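Local structure of PAN2-PAN3 deadenylation complex catalytic subunit pan2 (4CZX) at residues A[245-250]-A[262-267]; A[266-271]-A[280-285]. The protein probably shortens mRNA poly(A) tails as the catalytic subunit of the PAN2-PAN3 deadenylase, the present chain being its N-terminal WD40 propeller domain. One frame throughout, in Å; residues are numbered along the deposited sequence.

Contact 1 (A[245-250]-A[262-267]); sequences LAAHVR and VNQAGQ
The methyl group of Ala247 rests against the side chain of Gln264, its CB 3.8 Å from Gln264 CG, placed there anti to its own carbonyl carbon (chi1 -71°), and lies close beside the carbonyl oxygen of Val262. Val262 O is gripped twice, by Ala247 N at 3.0 Å and His248 N at 3.1 Å, while Val262 N returns a bond to His248 O. Two consecutive residues thus face one residue of the partner strand, which makes Ala247 and His248 a classic beta bulge opposite Val262. Beyond the bulge, Asn263 CB closes to 3.1 Å on Leu245 O. A water bridges the same oxygen to Gln264 N. A second water binds His248 NE2 and, more weakly, Gln264 NE2.

Asn263 opens a type I turn to Gly266 followed by a G1 beta bulge, with bonds from Gly266 N to Asn263 O and from Asn263 N to Gln267 O; Gly266, in the left-handed region (phi 84°), returns the chain to strand 267-272. Asn263 OD1 takes a hydrogen bond from Gln267 N at 2.9 Å and a weak one from Ala265 N, while its ND2 reaches back to the carbonyl of Pro244, so the amide ties the turn to the chain leading into strand 248-251. His248 and Val262 project to the same face of the sheet, where Phe293 of strand 290-295 packs on both; His248 ND1 also makes a weak hydrogen bond to Asp197. This is a bulged entry to the first strand of a propeller blade, paired with the end of the second strand just before its tight turn into the third.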
ATOM      1  N   LEU A 245     -36.059  34.865   1.389  1.00 37.99           N
ATOM      2  CA  LEU A 245     -34.775  34.963   0.667  1.00 32.42           C
ATOM      3  C   LEU A 245     -34.546  33.765  -0.243  1.00 33.59           C
ATOM      4  O   LEU A 245     -34.432  32.630   0.217  1.00 36.16           O
ATOM      5  CB  LEU A 245     -33.587  35.110   1.617  1.00 32.68           C
ATOM      6  CG  LEU A 245     -33.750  36.287   2.578  1.00 38.61           C
ATOM      7  CD1 LEU A 245     -32.479  36.486   3.373  1.00 45.15           C
ATOM      8  CD2 LEU A 245     -34.148  37.551   1.800  1.00 33.67           C
ATOM      9  N   ALA A 246     -34.439  34.034  -1.537  1.00 34.02           N
ATOM     10  CA  ALA A 246     -34.415  32.962  -2.539  1.00 32.14           C
ATOM     11  C   ALA A 246     -33.012  32.461  -2.801  1.00 32.30           C
ATOM     12  O   ALA A 246     -32.171  33.201  -3.306  1.00 32.28           O
ATOM     13  CB  ALA A 246     -35.046  33.437  -3.826  1.00 33.47           C
ATOM     14  N   ALA A 247     -32.783  31.190  -2.477  1.00 29.17           N
ATOM     15  CA  ALA A 247     -31.467  30.572  -2.600  1.00 28.79           C
ATOM     16  C   ALA A 247     -31.387  29.685  -3.843  1.00 29.15           C
ATOM     17  O   ALA A 247     -30.360  29.661  -4.528  1.00 30.76           O
ATOM     18  CB  ALA A 247     -31.152  29.769  -1.348  1.00 28.25           C
ATOM     19  N   HIS A 248     -32.465  28.953  -4.118  1.00 31.20           N
ATOM     20  CA  HIS A 248     -32.503  28.052  -5.271  1.00 26.78           C
ATOM     21  C   HIS A 248     -33.846  28.095  -5.968  1.00 27.59           C
ATOM     22  O   HIS A 248     -34.874  28.450  -5.365  1.00 33.81           O
ATOM     23  CB  HIS A 248     -32.185  26.613  -4.849  1.00 33.18           C
ATOM     24  CG  HIS A 248     -30.916  26.503  -4.070  1.00 33.24           C
ATOM     25  ND1 HIS A 248     -29.674  26.512  -4.667  1.00 31.98           N
ATOM     26  CD2 HIS A 248     -30.698  26.437  -2.738  1.00 33.66           C
ATOM     27  CE1 HIS A 248     -28.744  26.457  -3.731  1.00 34.69           C
ATOM     28  NE2 HIS A 248     -29.339  26.406  -2.554  1.00 31.05           N
ATOM     29  N   VAL A 249     -33.822  27.739  -7.249  1.00 28.67           N
ATOM     30  CA  VAL A 249     -35.017  27.751  -8.067  1.00 26.49           C
ATOM     31  C   VAL A 249     -34.916  26.711  -9.182  1.00 27.21           C
ATOM     32  O   VAL A 249     -33.847  26.480  -9.760  1.00 26.55           O
ATOM     33  CB  VAL A 249     -35.278  29.156  -8.672  1.00 26.37           C
ATOM     34  CG1 VAL A 249     -34.190  29.526  -9.683  1.00 31.45           C
ATOM     35  CG2 VAL A 249     -36.671  29.244  -9.286  1.00 28.08           C
ATOM     36  N   ARG A 250     -36.042  26.063  -9.442  1.00 27.79           N
ATOM     37  CA  ARG A 250     -36.177  25.172 -10.584  1.00 28.36           C
ATOM     38  C   ARG A 250     -37.514  25.429 -11.245  1.00 27.86           C
ATOM     39  O   ARG A 250     -38.516  25.624 -10.558  1.00 32.54           O
ATOM     40  CB  ARG A 250     -36.090  23.701 -10.170  1.00 30.12           C
ATOM     41  CG  ARG A 250     -34.704  23.232  -9.754  1.00 29.86           C
ATOM     42  CD  ARG A 250     -33.760  23.189 -10.943  1.00 25.49           C
ATOM     43  NE  ARG A 250     -32.435  22.666 -10.588  1.00 27.46           N
ATOM     44  CZ  ARG A 250     -31.369  23.420 -10.353  1.00 29.97           C
ATOM     45  NH1 ARG A 250     -31.451  24.751 -10.386  1.00 27.35           N
ATOM     46  NH2 ARG A 250     -30.216  22.843 -10.062  1.00 25.59           N
ATOM     47  N   VAL A 262     -36.799  27.944  -3.230  1.00 28.09           N
ATOM     48  CA  VAL A 262     -36.358  27.361  -1.977  1.00 27.85           C
ATOM     49  C   VAL A 262     -35.453  28.326  -1.214  1.00 31.16           C
ATOM     50  O   VAL A 262     -34.557  28.930  -1.800  1.00 34.79           O
ATOM     51  CB  VAL A 262     -35.583  26.035  -2.217  1.00 38.64           C
ATOM     52  CG1 VAL A 262     -35.315  25.329  -0.899  1.00 34.32           C
ATOM     53  CG2 VAL A 262     -36.359  25.122  -3.170  1.00 42.33           C
ATOM     54  N   ASN A 263     -35.683  28.460   0.088  1.00 32.24           N
ATOM     55  CA  ASN A 263     -34.785  29.255   0.923  1.00 32.17           C
ATOM     56  C   ASN A 263     -33.862  28.342   1.727  1.00 37.17           C
ATOM     57  O   ASN A 263     -34.026  27.120   1.727  1.00 33.26           O
ATOM     58  CB  ASN A 263     -35.594  30.212   1.824  1.00 33.04           C
ATOM     59  CG  ASN A 263     -35.838  29.684   3.232  1.00 34.73           C
ATOM     60  OD1 ASN A 263     -36.029  28.493   3.460  1.00 41.26           O
ATOM     61  ND2 ASN A 263     -35.856  30.604   4.194  1.00 37.03           N
ATOM     62  N   GLN A 264     -32.890  28.928   2.416  1.00 30.75           N
ATOM     63  CA  GLN A 264     -31.859  28.126   3.063  1.00 32.26           C
ATOM     64  C   GLN A 264     -32.371  27.330   4.266  1.00 31.74           C
ATOM     65  O   GLN A 264     -31.707  26.397   4.720  1.00 36.45           O
ATOM     66  CB  GLN A 264     -30.694  29.033   3.476  1.00 33.85           C
ATOM     67  CG  GLN A 264     -29.907  29.532   2.262  1.00 35.89           C
ATOM     68  CD  GLN A 264     -28.615  30.232   2.646  1.00 45.64           C
ATOM     69  OE1 GLN A 264     -28.607  31.117   3.496  1.00 40.96           O
ATOM     70  NE2 GLN A 264     -27.518  29.836   2.012  1.00 46.70           N
ATOM     71  N   ALA A 265     -33.549  27.686   4.769  1.00 30.98           N
ATOM     72  CA  ALA A 265     -34.162  26.933   5.861  1.00 37.41           C
ATOM     73  C   ALA A 265     -35.045  25.793   5.347  1.00 38.62           C
ATOM     74  O   ALA A 265     -35.704  25.098   6.124  1.00 37.44           O
ATOM     75  CB  ALA A 265     -34.968  27.863   6.752  1.00 37.40           C
ATOM     76  N   GLY A 266     -35.071  25.610   4.035  1.00 35.52           N
ATOM     77  CA  GLY A 266     -35.854  24.534   3.445  1.00 36.48           C
ATOM     78  C   GLY A 266     -37.321  24.867   3.220  1.00 41.46           C
ATOM     79  O   GLY A 266     -38.131  23.975   2.951  1.00 39.66           O
ATOM     80  N   GLN A 267     -37.670  26.145   3.339  1.00 37.27           N
ATOM     81  CA  GLN A 267     -39.012  26.589   2.982  1.00 41.65           C
ATOM     82  C   GLN A 267     -39.129  26.672   1.468  1.00 41.46           C
ATOM     83  O   GLN A 267     -38.258  27.227   0.801  1.00 39.26           O
ATOM     84  CB  GLN A 267     -39.339  27.941   3.611  1.00 41.07           C
ATOM     85  CG  GLN A 267     -40.695  28.479   3.186  1.00 47.29           C
ATOM     86  CD  GLN A 267     -41.069  29.770   3.884  1.00 53.69           C
ATOM     87  OE1 GLN A 267     -42.046  30.423   3.513  1.00 55.95           O
ATOM     88  NE2 GLN A 267     -40.295  30.144   4.904  1.00 47.81           N
TER
HETATM   89  O   HOH W   1     -32.403  31.815   1.877  1.00 34.70           O
HETATM   90  O   HOH W   2     -28.123  27.723  -0.452  1.00 34.94           O

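Contact 2 (A[266-271]-A[280-285])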
ATOM      1  N   GLY A 266     -35.071  25.610   4.035  1.00 35.52           N
ATOM      2  CA  GLY A 266     -35.854  24.534   3.445  1.00 36.48           C
ATOM      3  C   GLY A 266     -37.321  24.867   3.220  1.00 41.46           C
ATOM      4  O   GLY A 266     -38.131  23.975   2.951  1.00 39.66           O
ATOM      5  N   GLN A 267     -37.670  26.145   3.339  1.00 37.27           N
ATOM      6  CA  GLN A 267     -39.012  26.589   2.982  1.00 41.65           C
ATOM      7  C   GLN A 267     -39.129  26.672   1.468  1.00 41.46           C
ATOM      8  O   GLN A 267     -38.258  27.227   0.801  1.00 39.26           O
ATOM      9  CB  GLN A 267     -39.339  27.941   3.611  1.00 41.07           C
ATOM     10  CG  GLN A 267     -40.695  28.479   3.186  1.00 47.29           C
ATOM     11  CD  GLN A 267     -41.069  29.770   3.884  1.00 53.69           C
ATOM     12  OE1 GLN A 267     -42.046  30.423   3.513  1.00 55.95           O
ATOM     13  NE2 GLN A 267     -40.295  30.144   4.904  1.00 47.81           N
ATOM     14  N   ILE A 268     -40.208  26.114   0.932  1.00 40.35           N
ATOM     15  CA  ILE A 268     -40.397  26.028  -0.510  1.00 36.61           C
ATOM     16  C   ILE A 268     -41.719  26.662  -0.947  1.00 41.13           C
ATOM     17  O   ILE A 268     -42.762  26.423  -0.334  1.00 41.82           O
ATOM     18  CB  ILE A 268     -40.365  24.563  -0.985  1.00 38.18           C
ATOM     19  CG1 ILE A 268     -39.000  23.935  -0.693  1.00 39.06           C
ATOM     20  CG2 ILE A 268     -40.684  24.464  -2.466  1.00 36.98           C
ATOM     21  CD1 ILE A 268     -38.921  22.480  -1.075  1.00 36.90           C
ATOM     22  N   HIS A 269     -41.663  27.490  -1.987  1.00 37.41           N
ATOM     23  CA  HIS A 269     -42.871  28.004  -2.628  1.00 38.19           C
ATOM     24  C   HIS A 269     -42.974  27.448  -4.037  1.00 43.34           C
ATOM     25  O   HIS A 269     -41.999  27.476  -4.787  1.00 37.93           O
ATOM     26  CB  HIS A 269     -42.880  29.531  -2.693  1.00 42.96           C
ATOM     27  CG  HIS A 269     -42.967  30.201  -1.356  1.00 46.58           C
ATOM     28  ND1 HIS A 269     -43.264  31.540  -1.221  1.00 46.37           N
ATOM     29  CD2 HIS A 269     -42.792  29.725  -0.102  1.00 47.44           C
ATOM     30  CE1 HIS A 269     -43.273  31.860   0.061  1.00 50.16           C
ATOM     31  NE2 HIS A 269     -42.985  30.776   0.762  1.00 47.26           N
ATOM     32  N   VAL A 270     -44.154  26.944  -4.389  1.00 40.07           N
ATOM     33  CA  VAL A 270     -44.427  26.539  -5.760  1.00 38.24           C
ATOM     34  C   VAL A 270     -45.298  27.641  -6.331  1.00 38.04           C
ATOM     35  O   VAL A 270     -46.450  27.798  -5.925  1.00 41.28           O
ATOM     36  CB  VAL A 270     -45.116  25.169  -5.844  1.00 42.13           C
ATOM     37  CG1 VAL A 270     -45.354  24.785  -7.294  1.00 39.06           C
ATOM     38  CG2 VAL A 270     -44.264  24.110  -5.162  1.00 46.23           C
ATOM     39  N   THR A 271     -44.734  28.432  -7.237  1.00 40.51           N
ATOM     40  CA  THR A 271     -45.354  29.697  -7.619  1.00 40.45           C
ATOM     41  C   THR A 271     -45.487  29.879  -9.118  1.00 41.27           C
ATOM     42  O   THR A 271     -44.514  29.733  -9.860  1.00 41.50           O
ATOM     43  CB  THR A 271     -44.550  30.893  -7.079  1.00 46.99           C
ATOM     44  OG1 THR A 271     -44.346  30.737  -5.671  1.00 57.17           O
ATOM     45  CG2 THR A 271     -45.285  32.203  -7.348  1.00 47.15           C
ATOM     46  N   GLN A 280     -48.293  27.650  -3.601  1.00 58.26           N
ATOM     47  CA  GLN A 280     -48.372  26.653  -2.545  1.00 51.95           C
ATOM     48  C   GLN A 280     -47.116  26.714  -1.696  1.00 50.63           C
ATOM     49  O   GLN A 280     -46.005  26.737  -2.223  1.00 44.11           O
ATOM     50  CB  GLN A 280     -48.543  25.240  -3.116  1.00 55.48           C
ATOM     51  CG  GLN A 280     -49.903  24.970  -3.738  1.00 69.69           C
ATOM     52  CD  GLN A 280     -50.322  23.512  -3.607  1.00 81.18           C
ATOM     53  OE1 GLN A 280     -49.807  22.636  -4.305  1.00 84.09           O
ATOM     54  NE2 GLN A 280     -51.259  23.249  -2.700  1.00 85.37           N
ATOM     55  N   VAL A 281     -47.299  26.736  -0.383  1.00 53.47           N
ATOM     56  CA  VAL A 281     -46.176  26.792   0.539  1.00 54.59           C
ATOM     57  C   VAL A 281     -46.012  25.462   1.265  1.00 55.99           C
ATOM     58  O   VAL A 281     -46.988  24.862   1.720  1.00 58.44           O
ATOM     59  CB  VAL A 281     -46.356  27.926   1.573  1.00 55.23           C
ATOM     60  CG1 VAL A 281     -45.155  28.002   2.505  1.00 51.34           C
ATOM     61  CG2 VAL A 281     -46.574  29.256   0.866  1.00 55.24           C
ATOM     62  N   CYS A 282     -44.773  24.996   1.366  1.00 48.48           N
ATOM     63  CA  CYS A 282     -44.488  23.845   2.201  1.00 49.29           C
ATOM     64  C   CYS A 282     -43.135  23.999   2.885  1.00 51.16           C
ATOM     65  O   CYS A 282     -42.329  24.872   2.547  1.00 43.11           O
ATOM     66  CB  CYS A 282     -44.537  22.550   1.383  1.00 46.70           C
ATOM     67  SG  CYS A 282     -43.398  22.513   0.003  1.00 55.05           S
ATOM     68  N   TYR A 283     -42.904  23.149   3.870  1.00 57.54           N
ATOM     69  CA  TYR A 283     -41.678  23.210   4.632  1.00 58.90           C
ATOM     70  C   TYR A 283     -41.015  21.846   4.620  1.00 55.69           C
ATOM     71  O   TYR A 283     -41.685  20.815   4.513  1.00 56.55           O
ATOM     72  CB  TYR A 283     -41.954  23.673   6.062  1.00 61.38           C
ATOM     73  CG  TYR A 283     -42.595  25.042   6.149  1.00 63.66           C
ATOM     74  CD1 TYR A 283     -41.822  26.195   6.098  1.00 65.42           C
ATOM     75  CD2 TYR A 283     -43.969  25.180   6.289  1.00 67.52           C
ATOM     76  CE1 TYR A 283     -42.402  27.449   6.181  1.00 70.26           C
ATOM     77  CE2 TYR A 283     -44.557  26.427   6.372  1.00 70.85           C
ATOM     78  CZ  TYR A 283     -43.770  27.559   6.317  1.00 73.56           C
ATOM     79  OH  TYR A 283     -44.352  28.804   6.399  1.00 81.40           O
ATOM     80  N   THR A 284     -39.693  21.854   4.688  1.00 43.01           N
ATOM     81  CA  THR A 284     -38.923  20.633   4.845  1.00 39.67           C
ATOM     82  C   THR A 284     -38.173  20.767   6.162  1.00 45.30           C
ATOM     83  O   THR A 284     -38.203  21.831   6.781  1.00 47.18           O
ATOM     84  CB  THR A 284     -37.960  20.405   3.673  1.00 36.36           C
ATOM     85  OG1 THR A 284     -37.089  21.531   3.544  1.00 37.78           O
ATOM     86  CG2 THR A 284     -38.743  20.240   2.366  1.00 39.71           C
ATOM     87  N   GLN A 285     -37.518  19.705   6.617  1.00 46.55           N
ATOM     88  CA  GLN A 285     -36.852  19.780   7.918  1.00 54.75           C
ATOM     89  C   GLN A 285     -35.374  19.504   7.799  1.00 46.17           C
ATOM     90  O   GLN A 285     -34.887  18.525   8.361  1.00 54.98           O
ATOM     91  CB  GLN A 285     -37.471  18.788   8.904  1.00 65.29           C
ATOM     92  CG  GLN A 285     -38.963  18.570   8.724  1.00 74.17           C
ATOM     93  CD  GLN A 285     -39.770  19.830   8.958  1.00 80.96           C
ATOM     94  OE1 GLN A 285     -39.328  20.747   9.653  1.00 84.01           O
ATOM     95  NE2 GLN A 285     -40.961  19.883   8.373  1.00 81.16           N
TER
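Strands 267-271 and 280-283 run antiparallel, their directions 160° apart and their axes 4.9 Å apart at closest approach. Ile268 with Cys282 and Val270 with Gln280 form hydrogen-bonded pairs, each with reciprocal N-H to O bonds; Ile268 N to Cys282 O, at 2.9 Å, is nearly straight. His269 and Val281 make the non-hydrogen-bonded pair in between. At the end of the pairing, Gly266 O receives both N and OG1 of Thr284. The hydroxyl bond is the shorter, with OG1 2.7 Å from Gly266 O, and the amide approaches from above the carbonyl plane. Thr284 OG1 sits between its backbone N and carbonyl carbon (chi1 57°), which turns it to Gly266.

On one face, Val281 CG2 lies over the imidazole of His269, 4.0 Å from the ring centroid, in a CH-pi contact offset toward the rim. His269 NE2 donates to Gln267 OE1 near the ring plane, a bond that steadies the ring's rotation. The extended Gln267 side chain lies alongside Tyr283, pointing the same way, and its CD comes 3.5 Å from Tyr283 CE1, with amide and ring planes turned 54° apart. On the face of Ile268 and Cys282, Cys282 SG packs 3.8 Å from Ile268 CB; farther along, Ile268 CD1 meets Thr284 CG2, the side chains crossing at about a right angle.

The hairpin lies between strand 258-262, whose Ile260 and Val262 pack on Ile268, and the N-terminal strand 2-3, which bonds to Val281 on the outer edge; Trp314 of strand 310-315 in the adjoining sheet packs on Thr284.

Overall arrangement
Contacts 1 and 2 belong to one sheet of the propeller and follow each other along the chain, sharing Gly266 and Gln267, with centres about 8 Å apart. They meet where Val262 CG2 packs on Ile268 CG1, at 3.8 Å. Contact 1 is mostly buried, nearer the centre of the chain (about 13 Å from it, against about 18 Å for contact 2), and depends on backbone bonds, an asparagine-braced turn and bridging waters. Contact 2 is more regular and only partly buried: a hairpin with reciprocal backbone pairing, ring contacts on one face and an Ile268-Cys282 contact on the other. Together they carry the sheet from its inner strand toward its outer edge.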